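Local coordinates for protein adenosyl-chloride synthase (Thermotoga maritima, PDB 2ZBV) that binds adenosine and, as a member of the SAM hydrolase and SAM-dependent halogenase family, probably cleaves S-adenosyl-L-methionine, at residues K45-L50 and E156-R161; V49-S54 and A235-I240; S74-V79 and D150-Y155; V203-G208 and L228-D233. All coordinates share one frame; numbering follows the deposited sequence.

Contact 1: K45-L50 and E156-R161; sequences KASHVL and EVLKMR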
loop_
_atom_site.group_PDB
_atom_site.type_symbol
_atom_site.label_atom_id
_atom_site.label_comp_id
_atom_site.label_asym_id
_atom_site.label_seq_id
_atom_site.Cartn_x
_atom_site.Cartn_y
_atom_site.Cartn_z
ATOM N N LYS A 45 11.395 11.183 -11.653
ATOM C CA LYS A 45 11.462 9.890 -10.968
ATOM C C LYS A 45 10.445 8.924 -11.581
ATOM O O LYS A 45 10.755 7.765 -11.876
ATOM C CB LYS A 45 11.170 10.067 -9.472
ATOM C CG LYS A 45 10.623 8.812 -8.786
ATOM C CD LYS A 45 11.607 7.660 -8.829
ATOM C CE LYS A 45 12.359 7.531 -7.521
ATOM N NZ LYS A 45 11.470 7.208 -6.363
ATOM N N ALA A 46 9.228 9.406 -11.772
ATOM C CA ALA A 46 8.185 8.575 -12.359
ATOM C C ALA A 46 8.583 8.053 -13.754
ATOM O O ALA A 46 8.294 6.905 -14.088
ATOM C CB ALA A 46 6.870 9.367 -12.447
ATOM N N SER A 47 9.258 8.880 -14.551
ATOM C CA SER A 47 9.646 8.464 -15.905
ATOM C C SER A 47 10.567 7.251 -15.845
ATOM O O SER A 47 10.452 6.333 -16.652
ATOM C CB SER A 47 10.306 9.625 -16.680
ATOM O OG SER A 47 11.616 9.940 -16.224
ATOM N N HIS A 48 11.469 7.238 -14.868
ATOM C CA HIS A 48 12.386 6.111 -14.686
ATOM C C HIS A 48 11.674 4.862 -14.169
ATOM O O HIS A 48 11.863 3.768 -14.706
ATOM C CB HIS A 48 13.501 6.494 -13.714
ATOM C CG HIS A 48 14.517 7.417 -14.305
ATOM N ND1 HIS A 48 15.352 7.037 -15.333
ATOM C CD2 HIS A 48 14.830 8.703 -14.018
ATOM C CE1 HIS A 48 16.137 8.051 -15.655
ATOM N NE2 HIS A 48 15.841 9.074 -14.871
ATOM N N VAL A 49 10.872 5.020 -13.116
ATOM C CA VAL A 49 10.127 3.893 -12.541
ATOM C C VAL A 49 9.221 3.251 -13.595
ATOM O O VAL A 49 9.103 2.029 -13.669
ATOM C CB VAL A 49 9.232 4.336 -11.347
ATOM C CG1 VAL A 49 8.385 3.154 -10.879
ATOM C CG2 VAL A 49 10.105 4.832 -10.178
ATOM N N LEU A 50 8.584 4.087 -14.407
ATOM C CA LEU A 50 7.686 3.611 -15.463
ATOM C C LEU A 50 8.420 2.703 -16.443
ATOM O O LEU A 50 7.987 1.589 -16.729
ATOM C CB LEU A 50 7.107 4.798 -16.231
ATOM C CG LEU A 50 6.274 4.434 -17.462
ATOM C CD1 LEU A 50 5.015 3.700 -17.023
ATOM C CD2 LEU A 50 5.915 5.715 -18.227
ATOM N N GLU A 156 6.367 16.552 -25.116
ATOM C CA GLU A 156 7.340 17.212 -24.250
ATOM C C GLU A 156 8.384 16.207 -23.787
ATOM O O GLU A 156 8.058 15.077 -23.435
ATOM C CB GLU A 156 6.648 17.834 -23.034
ATOM C CG GLU A 156 5.787 19.051 -23.356
ATOM C CD GLU A 156 6.601 20.218 -23.893
ATOM O OE1 GLU A 156 7.517 20.681 -23.182
ATOM O OE2 GLU A 156 6.329 20.673 -25.026
ATOM N N VAL A 157 9.642 16.625 -23.787
ATOM C CA VAL A 157 10.733 15.755 -23.377
ATOM C C VAL A 157 11.500 16.340 -22.200
ATOM O O VAL A 157 11.764 17.537 -22.161
ATOM C CB VAL A 157 11.725 15.530 -24.540
ATOM C CG1 VAL A 157 12.900 14.690 -24.070
ATOM C CG2 VAL A 157 11.013 14.847 -25.703
ATOM N N LEU A 158 11.843 15.485 -21.242
ATOM C CA LEU A 158 12.607 15.904 -20.075
ATOM C C LEU A 158 14.075 16.000 -20.462
ATOM O O LEU A 158 14.654 15.038 -20.972
ATOM C CB LEU A 158 12.470 14.885 -18.939
ATOM C CG LEU A 158 11.154 14.829 -18.166
ATOM C CD1 LEU A 158 11.252 13.758 -17.083
ATOM C CD2 LEU A 158 10.870 16.190 -17.545
ATOM N N LYS A 159 14.680 17.157 -20.229
ATOM C CA LYS A 159 16.087 17.327 -20.553
ATOM C C LYS A 159 16.912 16.451 -19.622
ATOM O O LYS A 159 16.881 16.626 -18.406
ATOM C CB LYS A 159 16.503 18.794 -20.402
ATOM C CG LYS A 159 15.934 19.712 -21.476
ATOM C CD LYS A 159 16.391 21.151 -21.283
ATOM C CE LYS A 159 15.837 22.053 -22.375
ATOM N NZ LYS A 159 14.347 22.000 -22.423
HETATM N N MSE A 160 17.639 15.499 -20.197
HETATM C CA MSE A 160 18.472 14.603 -19.407
HETATM C C MSE A 160 19.846 14.447 -20.031
HETATM O O MSE A 160 19.968 14.270 -21.242
HETATM C CB MSE A 160 17.844 13.216 -19.313
HETATM C CG MSE A 160 16.397 13.186 -18.892
HETATM SE SE MSE A 160 15.823 11.354 -18.686
HETATM C CE MSE A 160 15.129 11.465 -16.876
ATOM N N ARG A 161 20.877 14.500 -19.198
ATOM C CA ARG A 161 22.244 14.334 -19.671
ATOM C C ARG A 161 22.496 12.834 -19.791
ATOM O O ARG A 161 22.713 12.154 -18.786
ATOM C CB ARG A 161 23.221 14.957 -18.671
ATOM C CG ARG A 161 24.687 14.745 -19.003
ATOM C CD ARG A 161 25.574 15.292 -17.896
ATOM N NE ARG A 161 26.986 14.996 -18.122
ATOM C CZ ARG A 161 27.700 15.470 -19.140
ATOM N NH1 ARG A 161 27.139 16.272 -20.036
ATOM N NH2 ARG A 161 28.979 15.142 -19.259
#
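The imidazole of His48 is approached obliquely by the CE methyl of Met160, while Ser47 OG stands 4.0 Å above the plane of one ring face, displaced from the ring centre to its border. The methyl is aimed at the nitrogen side of the ring. Met160 CE lies 3.2 Å from His48 NE2, close for such a pair, and 3.8 Å from His48 CE1. The selenium of Met160, a selenomethionine in this crystal, stays further back, 5.1 Å from the ring centroid and 50° off its normal, which makes the contact a slanting Met-aromatic one. Because the Met160 side chain is poorly ordered, the exact closeness of its methyl should be read with caution.

Met160 and His48 reach for each other head-on from their two chains, Met160 bending at its last torsion (chi3 126°) to bring CE up against both His48 and Ser47. These residues join helix 43-54 of the N-terminal domain to the long irregular connection between helix 127-140 and strand 164-166, the passage toward the C-terminal domain. Leu158 supplies the neighbouring apolar contact: its CD1 is 3.9 Å from Ser47 OG. That hydroxyl takes a second touch from Met160 CE, also at 3.9 Å, so both are van der Waals contacts around an oxygen whose hydrogen bond goes to Arg44 O one turn earlier. With chi1 72° the Ser47 oxygen sits between its own backbone N and carbonyl carbon, a setting that suits this bond. Val98 of helix 97-103 packs on both Ser47 and His48, and Leu158 N is hydrogen-bonded to Thr97 OG1.

Contact 2: V49-S54 and A235-I240; sequences VLYRAS and AGFLEI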
loop_
_atom_site.group_PDB
_atom_site.type_symbol
_atom_site.label_atom_id
_atom_site.label_comp_id
_atom_site.label_asym_id
_atom_site.label_seq_id
_atom_site.Cartn_x
_atom_site.Cartn_y
_atom_site.Cartn_z
ATOM N N VAL A 49 10.872 5.020 -13.116
ATOM C CA VAL A 49 10.127 3.893 -12.541
ATOM C C VAL A 49 9.221 3.251 -13.595
ATOM O O VAL A 49 9.103 2.029 -13.669
ATOM C CB VAL A 49 9.232 4.336 -11.347
ATOM C CG1 VAL A 49 8.385 3.154 -10.879
ATOM C CG2 VAL A 49 10.105 4.832 -10.178
ATOM N N LEU A 50 8.584 4.087 -14.407
ATOM C CA LEU A 50 7.686 3.611 -15.463
ATOM C C LEU A 50 8.420 2.703 -16.443
ATOM O O LEU A 50 7.987 1.589 -16.729
ATOM C CB LEU A 50 7.107 4.798 -16.231
ATOM C CG LEU A 50 6.274 4.434 -17.462
ATOM C CD1 LEU A 50 5.015 3.700 -17.023
ATOM C CD2 LEU A 50 5.915 5.715 -18.227
ATOM N N TYR A 51 9.538 3.182 -16.968
ATOM C CA TYR A 51 10.296 2.370 -17.912
ATOM C C TYR A 51 10.723 1.032 -17.306
ATOM O O TYR A 51 10.454 -0.028 -17.862
ATOM C CB TYR A 51 11.531 3.124 -18.394
ATOM C CG TYR A 51 12.474 2.238 -19.170
ATOM C CD1 TYR A 51 12.073 1.637 -20.364
ATOM C CD2 TYR A 51 13.756 1.965 -18.690
ATOM C CE1 TYR A 51 12.927 0.784 -21.063
ATOM C CE2 TYR A 51 14.617 1.109 -19.381
ATOM C CZ TYR A 51 14.194 0.525 -20.562
ATOM O OH TYR A 51 15.034 -0.328 -21.235
ATOM N N ARG A 52 11.388 1.081 -16.159
ATOM C CA ARG A 52 11.850 -0.143 -15.517
ATOM C C ARG A 52 10.737 -1.139 -15.226
ATOM O O ARG A 52 10.893 -2.335 -15.467
ATOM C CB ARG A 52 12.641 0.217 -14.258
ATOM C CG ARG A 52 13.827 1.088 -14.633
ATOM C CD ARG A 52 14.685 1.546 -13.490
ATOM N NE ARG A 52 15.628 2.544 -13.993
ATOM C CZ ARG A 52 16.720 2.942 -13.353
ATOM N NH1 ARG A 52 17.025 2.427 -12.170
ATOM N NH2 ARG A 52 17.502 3.864 -13.901
ATOM N N ALA A 53 9.601 -0.663 -14.736
ATOM C CA ALA A 53 8.501 -1.583 -14.467
ATOM C C ALA A 53 7.910 -2.151 -15.762
ATOM O O ALA A 53 7.537 -3.326 -15.809
ATOM C CB ALA A 53 7.415 -0.889 -13.678
ATOM N N SER A 54 7.828 -1.318 -16.803
ATOM C CA SER A 54 7.246 -1.727 -18.088
ATOM C C SER A 54 7.980 -2.889 -18.737
ATOM O O SER A 54 7.405 -3.613 -19.550
ATOM C CB SER A 54 7.214 -0.551 -19.078
ATOM O OG SER A 54 8.515 -0.184 -19.502
ATOM N N ALA A 235 16.659 -4.265 -13.376
ATOM C CA ALA A 235 16.270 -3.721 -14.671
ATOM C C ALA A 235 17.468 -3.509 -15.600
ATOM O O ALA A 235 17.336 -2.909 -16.668
ATOM C CB ALA A 235 15.519 -2.407 -14.482
ATOM N N GLY A 236 18.634 -3.994 -15.187
ATOM C CA GLY A 236 19.822 -3.853 -16.013
ATOM C C GLY A 236 20.640 -2.591 -15.797
ATOM O O GLY A 236 21.537 -2.296 -16.588
ATOM N N PHE A 237 20.346 -1.847 -14.735
ATOM C CA PHE A 237 21.078 -0.617 -14.444
ATOM C C PHE A 237 22.117 -0.784 -13.338
ATOM O O PHE A 237 21.973 -1.624 -12.445
ATOM C CB PHE A 237 20.102 0.492 -14.055
ATOM C CG PHE A 237 19.341 1.059 -15.221
ATOM C CD1 PHE A 237 19.935 1.994 -16.066
ATOM C CD2 PHE A 237 18.044 0.635 -15.494
ATOM C CE1 PHE A 237 19.245 2.499 -17.172
ATOM C CE2 PHE A 237 17.343 1.131 -16.598
ATOM C CZ PHE A 237 17.945 2.066 -17.439
ATOM N N LEU A 238 23.166 0.027 -13.405
ATOM C CA LEU A 238 24.216 -0.029 -12.405
ATOM C C LEU A 238 23.657 0.536 -11.108
ATOM O O LEU A 238 23.148 1.662 -11.071
ATOM C CB LEU A 238 25.435 0.785 -12.854
ATOM C CG LEU A 238 26.637 0.709 -11.901
ATOM C CD1 LEU A 238 27.926 0.937 -12.679
ATOM C CD2 LEU A 238 26.479 1.729 -10.781
ATOM N N GLU A 239 23.747 -0.261 -10.052
ATOM C CA GLU A 239 23.250 0.132 -8.741
ATOM C C GLU A 239 24.346 0.000 -7.687
ATOM O O GLU A 239 25.215 -0.875 -7.778
ATOM C CB GLU A 239 22.056 -0.755 -8.362
ATOM C CG GLU A 239 21.458 -0.500 -6.978
ATOM C CD GLU A 239 20.221 -1.358 -6.724
ATOM O OE1 GLU A 239 20.367 -2.569 -6.453
ATOM O OE2 GLU A 239 19.099 -0.821 -6.811
ATOM N N ILE A 240 24.320 0.891 -6.700
ATOM C CA ILE A 240 25.288 0.838 -5.614
ATOM C C ILE A 240 24.505 0.438 -4.375
ATOM O O ILE A 240 23.484 1.046 -4.056
ATOM C CB ILE A 240 25.971 2.207 -5.355
ATOM C CG1 ILE A 240 26.780 2.636 -6.579
ATOM C CG2 ILE A 240 26.903 2.110 -4.147
ATOM C CD1 ILE A 240 26.033 3.572 -7.492
#
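Arg52 and Ala235 bring their CA atoms to 5.7 Å at the point where the last turns of helix 43-54 face the loop leading into strand 237-242. The close backbone approach is filled by the base of the arginine, whose CG lies 3.9 Å from Ala235 CB. From there the Arg52 chain runs extended from CG to NE, which carries the guanidinium past the alanine and over one face of the Phe237 ring. The evidence for a true stack is the orientation: the planes are 12° apart and the guanidinium and ring centres are 3.8 Å from each other. Arg52 CZ is 27° off the ring normal, well within cation-pi range, and reaches Phe237 CD2 at 3.4 Å, while NH2 lies over the centre of the ring.

Tyr51 meets the same phenylalanine differently. Its CE2 is 3.9 Å from Phe237 CE2, and each carbon lies near the plane of the other ring, a contact of edges without stacking. Arg52 NH2, while lying over the phenylalanine ring, also donates a hydrogen bond to Thr185 O, and NH1 has a weak, long ion pair with Asp233. With an alanine in place of Arg52, the face of Phe237 would probably lose its cationic partner and Thr185 O this donor, and a gap would open between helix and strand. Val49, Arg52 and Ala53 also pack against a neighbouring subunit. Joining a helix of the N-terminal domain to a strand of the C-terminal β-domain, this is a cation-pi stack at an interdomain interface.

Contact 3: S74-V79 and D150-Y155; sequences SRKAIV and DRLLSY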
loop_
_atom_site.group_PDB
_atom_site.type_symbol
_atom_site.label_atom_id
_atom_site.label_comp_id
_atom_site.label_asym_id
_atom_site.label_seq_id
_atom_site.Cartn_x
_atom_site.Cartn_y
_atom_site.Cartn_z
ATOM N N SER A 74 -3.107 24.236 -19.825
ATOM C CA SER A 74 -3.143 23.971 -21.260
ATOM C C SER A 74 -2.305 22.763 -21.665
ATOM O O SER A 74 -2.246 22.408 -22.842
ATOM C CB SER A 74 -2.666 25.201 -22.035
ATOM O OG SER A 74 -1.303 25.477 -21.754
ATOM N N ARG A 75 -1.653 22.132 -20.696
ATOM C CA ARG A 75 -0.837 20.965 -20.998
ATOM C C ARG A 75 -1.752 19.904 -21.609
ATOM O O ARG A 75 -2.884 19.701 -21.155
ATOM C CB ARG A 75 -0.162 20.444 -19.722
ATOM C CG ARG A 75 -1.108 19.793 -18.716
ATOM C CD ARG A 75 -1.086 18.271 -18.832
ATOM N NE ARG A 75 -2.004 17.632 -17.889
ATOM C CZ ARG A 75 -3.318 17.520 -18.077
ATOM N NH1 ARG A 75 -3.879 18.001 -19.184
ATOM N NH2 ARG A 75 -4.075 16.942 -17.149
ATOM N N LYS A 76 -1.263 19.241 -22.649
ATOM C CA LYS A 76 -2.043 18.221 -23.340
ATOM C C LYS A 76 -2.148 16.903 -22.583
ATOM O O LYS A 76 -1.243 16.523 -21.840
ATOM C CB LYS A 76 -1.435 17.947 -24.724
ATOM C CG LYS A 76 -1.461 19.146 -25.691
ATOM C CD LYS A 76 -0.742 18.797 -26.997
ATOM C CE LYS A 76 -0.604 20.002 -27.931
ATOM N NZ LYS A 76 -1.908 20.443 -28.506
ATOM N N ALA A 77 -3.269 16.225 -22.782
ATOM C CA ALA A 77 -3.527 14.918 -22.197
ATOM C C ALA A 77 -3.290 14.018 -23.408
ATOM O O ALA A 77 -3.873 14.248 -24.469
ATOM C CB ALA A 77 -4.971 14.825 -21.736
ATOM N N ILE A 78 -2.442 13.007 -23.263
ATOM C CA ILE A 78 -2.114 12.155 -24.403
ATOM C C ILE A 78 -2.113 10.654 -24.150
ATOM O O ILE A 78 -2.204 10.190 -23.012
ATOM C CB ILE A 78 -0.703 12.505 -24.953
ATOM C CG1 ILE A 78 0.349 12.233 -23.872
ATOM C CG2 ILE A 78 -0.629 13.968 -25.363
ATOM C CD1 ILE A 78 1.783 12.358 -24.362
ATOM N N VAL A 79 -2.016 9.903 -25.247
ATOM C CA VAL A 79 -1.934 8.444 -25.218
ATOM C C VAL A 79 -0.838 8.111 -26.226
ATOM O O VAL A 79 -0.934 8.473 -27.402
ATOM C CB VAL A 79 -3.243 7.740 -25.660
ATOM C CG1 VAL A 79 -3.010 6.241 -25.717
ATOM C CG2 VAL A 79 -4.376 8.040 -24.689
ATOM N N ASP A 150 -7.003 13.025 -32.333
ATOM C CA ASP A 150 -6.074 13.215 -33.444
ATOM C C ASP A 150 -4.630 12.940 -33.039
ATOM O O ASP A 150 -4.277 13.028 -31.858
ATOM C CB ASP A 150 -6.159 14.648 -33.976
ATOM C CG ASP A 150 -7.587 15.120 -34.164
ATOM O OD1 ASP A 150 -8.420 14.323 -34.653
ATOM O OD2 ASP A 150 -7.874 16.293 -33.828
ATOM N N ARG A 151 -3.801 12.619 -34.028
ATOM C CA ARG A 151 -2.385 12.356 -33.791
ATOM C C ARG A 151 -1.630 13.641 -33.481
ATOM O O ARG A 151 -2.067 14.734 -33.832
ATOM C CB ARG A 151 -1.723 11.728 -35.022
ATOM C CG ARG A 151 -2.172 10.332 -35.387
ATOM C CD ARG A 151 -1.162 9.715 -36.344
ATOM N NE ARG A 151 -1.566 8.395 -36.815
ATOM C CZ ARG A 151 -2.422 8.185 -37.812
ATOM N NH1 ARG A 151 -2.966 9.215 -38.452
ATOM N NH2 ARG A 151 -2.731 6.946 -38.171
ATOM N N LEU A 152 -0.487 13.489 -32.824
ATOM C CA LEU A 152 0.385 14.605 -32.491
ATOM C C LEU A 152 1.719 14.195 -33.091
ATOM O O LEU A 152 1.996 13.006 -33.225
ATOM C CB LEU A 152 0.508 14.762 -30.973
ATOM C CG LEU A 152 -0.745 15.246 -30.239
ATOM C CD1 LEU A 152 -0.597 15.007 -28.745
ATOM C CD2 LEU A 152 -0.961 16.728 -30.539
ATOM N N LEU A 153 2.549 15.160 -33.458
ATOM C CA LEU A 153 3.832 14.825 -34.059
ATOM C C LEU A 153 4.978 14.973 -33.071
ATOM O O LEU A 153 6.103 14.537 -33.337
ATOM C CB LEU A 153 4.075 15.703 -35.290
ATOM C CG LEU A 153 2.946 15.678 -36.328
ATOM C CD1 LEU A 153 3.326 16.563 -37.504
ATOM C CD2 LEU A 153 2.684 14.241 -36.793
ATOM N N SER A 154 4.693 15.586 -31.928
ATOM C CA SER A 154 5.710 15.775 -30.911
ATOM C C SER A 154 5.127 15.609 -29.515
ATOM O O SER A 154 3.909 15.519 -29.335
ATOM C CB SER A 154 6.348 17.160 -31.039
ATOM O OG SER A 154 5.397 18.180 -30.791
ATOM N N TYR A 155 6.018 15.571 -28.533
ATOM C CA TYR A 155 5.633 15.416 -27.142
ATOM C C TYR A 155 6.717 16.089 -26.313
ATOM O O TYR A 155 7.851 16.208 -26.764
ATOM C CB TYR A 155 5.530 13.924 -26.811
ATOM C CG TYR A 155 6.834 13.170 -26.956
ATOM C CD1 TYR A 155 7.700 13.039 -25.878
ATOM C CD2 TYR A 155 7.210 12.601 -28.175
ATOM C CE1 TYR A 155 8.907 12.361 -25.996
ATOM C CE2 TYR A 155 8.425 11.917 -28.306
ATOM C CZ TYR A 155 9.265 11.804 -27.207
ATOM O OH TYR A 155 10.464 11.133 -27.293
#
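Lys76, which touches Leu152 across this contact, directly follows Arg75, whose NH2 makes a salt bridge to OD2 of the adenosine-binding Asp68. The contact belongs to the mixed sheet of the N-terminal domain: strand 77-82 runs between 87-91 and the edge strand 105-110, and the irregular chain 150-155 passes across the side chains on one face of the sheet.

Between the two segments the contact is apolar. The Leu152 side chain points at the strand and divides its methyls unequally: CD1 meets Ile78 CG2 and also brushes Lys76 CD, whereas CD2 meets Lys76 CD alone. The side chains of Ile78 and Leu152 lie roughly perpendicular. On Ile78, CG2 lies anti to the carbonyl carbon while CG1 takes the place between N and carbonyl (chi1 62°); this torsion turns CG2 toward Leu152. The aliphatic shaft of Lys76 slants across the leucine, the closest approach being 4.1 Å from Lys76 CD to Leu152 CD2. The lysine chain stays extended until its last torsion, where it bends at chi4 -69°, and NZ has a long, weak ion pair with Glu110 OE1. Leu152 also touches Ile108 and Glu110 of the edge strand, which places it over two adjacent strands. Its tightest approach within the contact is methyl to methyl, Leu152 CD1 standing 3.5 Å from Ile78 CG2.

Contact 4: V203-G208 and L228-D233; sequences VRVRVG and LLVHPD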
loop_
_atom_site.group_PDB
_atom_site.type_symbol
_atom_site.label_atom_id
_atom_site.label_comp_id
_atom_site.label_asym_id
_atom_site.label_seq_id
_atom_site.Cartn_x
_atom_site.Cartn_y
_atom_site.Cartn_z
ATOM N N VAL A 203 36.103 -0.759 -8.057
ATOM C CA VAL A 203 36.037 0.515 -8.747
ATOM C C VAL A 203 35.840 1.633 -7.744
ATOM O O VAL A 203 35.564 1.388 -6.564
ATOM C CB VAL A 203 34.872 0.541 -9.776
ATOM C CG1 VAL A 203 35.038 -0.604 -10.771
ATOM C CG2 VAL A 203 33.531 0.433 -9.063
ATOM N N ARG A 204 35.989 2.863 -8.221
ATOM C CA ARG A 204 35.814 4.031 -7.381
ATOM C C ARG A 204 34.499 4.738 -7.700
ATOM O O ARG A 204 34.199 5.054 -8.855
ATOM C CB ARG A 204 36.996 4.991 -7.558
ATOM C CG ARG A 204 38.248 4.568 -6.788
ATOM C CD ARG A 204 39.385 5.576 -6.956
ATOM N NE ARG A 204 40.516 5.300 -6.070
ATOM C CZ ARG A 204 40.519 5.521 -4.756
ATOM N NH1 ARG A 204 39.448 6.028 -4.159
ATOM N NH2 ARG A 204 41.595 5.230 -4.033
ATOM N N VAL A 205 33.704 4.964 -6.663
ATOM C CA VAL A 205 32.426 5.632 -6.816
ATOM C C VAL A 205 32.606 7.045 -6.293
ATOM O O VAL A 205 32.977 7.241 -5.135
ATOM C CB VAL A 205 31.328 4.918 -6.005
ATOM C CG1 VAL A 205 30.005 5.654 -6.157
ATOM C CG2 VAL A 205 31.195 3.474 -6.471
ATOM N N ARG A 206 32.359 8.032 -7.145
ATOM C CA ARG A 206 32.521 9.413 -6.726
ATOM C C ARG A 206 31.199 10.164 -6.647
ATOM O O ARG A 206 30.474 10.276 -7.636
ATOM C CB ARG A 206 33.471 10.150 -7.676
ATOM C CG ARG A 206 34.076 11.407 -7.065
ATOM C CD ARG A 206 34.882 12.208 -8.075
ATOM N NE ARG A 206 34.037 12.713 -9.152
ATOM C CZ ARG A 206 34.424 13.614 -10.049
ATOM N NH1 ARG A 206 35.652 14.119 -9.997
ATOM N NH2 ARG A 206 33.586 14.012 -11.000
ATOM N N VAL A 207 30.888 10.668 -5.457
ATOM C CA VAL A 207 29.670 11.438 -5.230
ATOM C C VAL A 207 30.107 12.798 -4.707
ATOM O O VAL A 207 30.694 12.896 -3.630
ATOM C CB VAL A 207 28.736 10.760 -4.184
ATOM C CG1 VAL A 207 28.144 9.490 -4.755
ATOM C CG2 VAL A 207 29.508 10.446 -2.916
ATOM N N GLY A 208 29.839 13.843 -5.482
ATOM C CA GLY A 208 30.235 15.178 -5.074
ATOM C C GLY A 208 31.735 15.278 -4.863
ATOM O O GLY A 208 32.513 15.163 -5.809
ATOM N N LEU A 228 30.211 -1.821 0.785
ATOM C CA LEU A 228 29.657 -1.293 -0.466
ATOM C C LEU A 228 29.902 -2.225 -1.652
ATOM O O LEU A 228 30.916 -2.918 -1.711
ATOM C CB LEU A 228 30.288 0.064 -0.796
ATOM C CG LEU A 228 29.812 1.312 -0.053
ATOM C CD1 LEU A 228 30.878 2.402 -0.169
ATOM C CD2 LEU A 228 28.476 1.783 -0.631
ATOM N N LEU A 229 28.970 -2.230 -2.599
ATOM C CA LEU A 229 29.109 -3.049 -3.792
ATOM C C LEU A 229 28.423 -2.384 -4.972
ATOM O O LEU A 229 27.458 -1.627 -4.810
ATOM C CB LEU A 229 28.500 -4.443 -3.596
ATOM C CG LEU A 229 26.984 -4.521 -3.366
ATOM C CD1 LEU A 229 26.405 -5.760 -4.039
ATOM C CD2 LEU A 229 26.704 -4.529 -1.873
ATOM N N VAL A 230 28.938 -2.671 -6.161
ATOM C CA VAL A 230 28.370 -2.152 -7.395
ATOM C C VAL A 230 27.858 -3.375 -8.135
ATOM O O VAL A 230 28.572 -4.370 -8.275
ATOM C CB VAL A 230 29.438 -1.426 -8.249
ATOM C CG1 VAL A 230 28.955 -1.278 -9.676
ATOM C CG2 VAL A 230 29.729 -0.052 -7.651
ATOM N N HIS A 231 26.616 -3.319 -8.595
ATOM C CA HIS A 231 26.059 -4.459 -9.301
ATOM C C HIS A 231 24.953 -4.022 -10.252
ATOM O O HIS A 231 24.559 -2.849 -10.274
ATOM C CB HIS A 231 25.498 -5.462 -8.288
ATOM C CG HIS A 231 24.268 -4.975 -7.585
ATOM N ND1 HIS A 231 23.039 -5.580 -7.731
ATOM C CD2 HIS A 231 24.070 -3.916 -6.764
ATOM C CE1 HIS A 231 22.137 -4.918 -7.029
ATOM N NE2 HIS A 231 22.736 -3.903 -6.432
ATOM N N PRO A 232 24.457 -4.955 -11.078
ATOM C CA PRO A 232 23.383 -4.585 -12.003
ATOM C C PRO A 232 22.053 -4.842 -11.292
ATOM O O PRO A 232 21.836 -5.948 -10.806
ATOM C CB PRO A 232 23.603 -5.530 -13.177
ATOM C CG PRO A 232 24.095 -6.787 -12.503
ATOM C CD PRO A 232 25.052 -6.258 -11.444
ATOM N N ASP A 233 21.181 -3.837 -11.210
ATOM C CA ASP A 233 19.898 -4.042 -10.543
ATOM C C ASP A 233 18.994 -4.918 -11.413
ATOM O O ASP A 233 19.407 -5.376 -12.475
ATOM C CB ASP A 233 19.208 -2.708 -10.191
ATOM C CG ASP A 233 18.777 -1.904 -11.411
ATOM O OD1 ASP A 233 18.654 -2.477 -12.511
ATOM O OD2 ASP A 233 18.542 -0.682 -11.254
#
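A single methyl, CG2 of Val230, meets both Val203 and Val205, lying 4.1 Å from Val203 CG2 and 4.0 Å from Val205 CG2. Val230 CG2 thus rests on the pair at nearly equal distances, and the two receiving methyls, Val203 CG2 and Val205 CG2, are themselves 4.6 Å apart. As residues two apart on one strand, Val203 and Val205 present their side chains to the same side, yet they do so through different rotamers. In Val203, chi1 -57° places CG1 beside the backbone N and so the contacting CG2 between N and the carbonyl carbon, the crowded position for a valine branch. In Val205 the corresponding methyl is beside the backbone N, with CG1 opposite that nitrogen (chi1 179°). The two approaches differ as well: Val203 lies roughly perpendicular to Val230, whereas Val205 and Val230 run antiparallel alongside each other.

Val230 itself resembles Val205, CG2 being the branch beside N, which turns that methyl to the pair and leaves CG1 to other neighbours. All three residues are buried, and the contact consists purely of methyl packing at ordinary van der Waals distances. The CA atoms of Val203 and Val230 are 8.2 Å apart, too far for direct strand pairing.

The reason lies in the curled sheet of the C-terminal domain, where strand 210-216 pairs with both 202-207 and 228-232. Ala214 of that middle strand touches Val230, Ile259 of strand 258-262 backs Val205, and Phe192 of helix 189-192 packs on Val203.

Contacts 1 and 2 use overlapping parts of helix 43-54, share Val49 and Leu50, and have centres 12 Å apart; one ties the helix to the interdomain connection, the other to the C-terminal domain. Contact 3 adjoins contact 1 along that connection, centres 17 Å apart. Contacts 2 and 4 meet directly through neighbouring strands: Glu239 N lies 2.7 Å from His231 O, a probable hydrogen bond. Contacts 3 and 4 are the far ends, centres 39 Å apart. The nearest bound adenosine is about 13 Å from the side chain of Leu158 or Ala235, about 14 Å from Ile78 and about 12 Å from Val230. His231 packs on pocket residue Thr125 of a second subunit, consistent with a pocket between subunits.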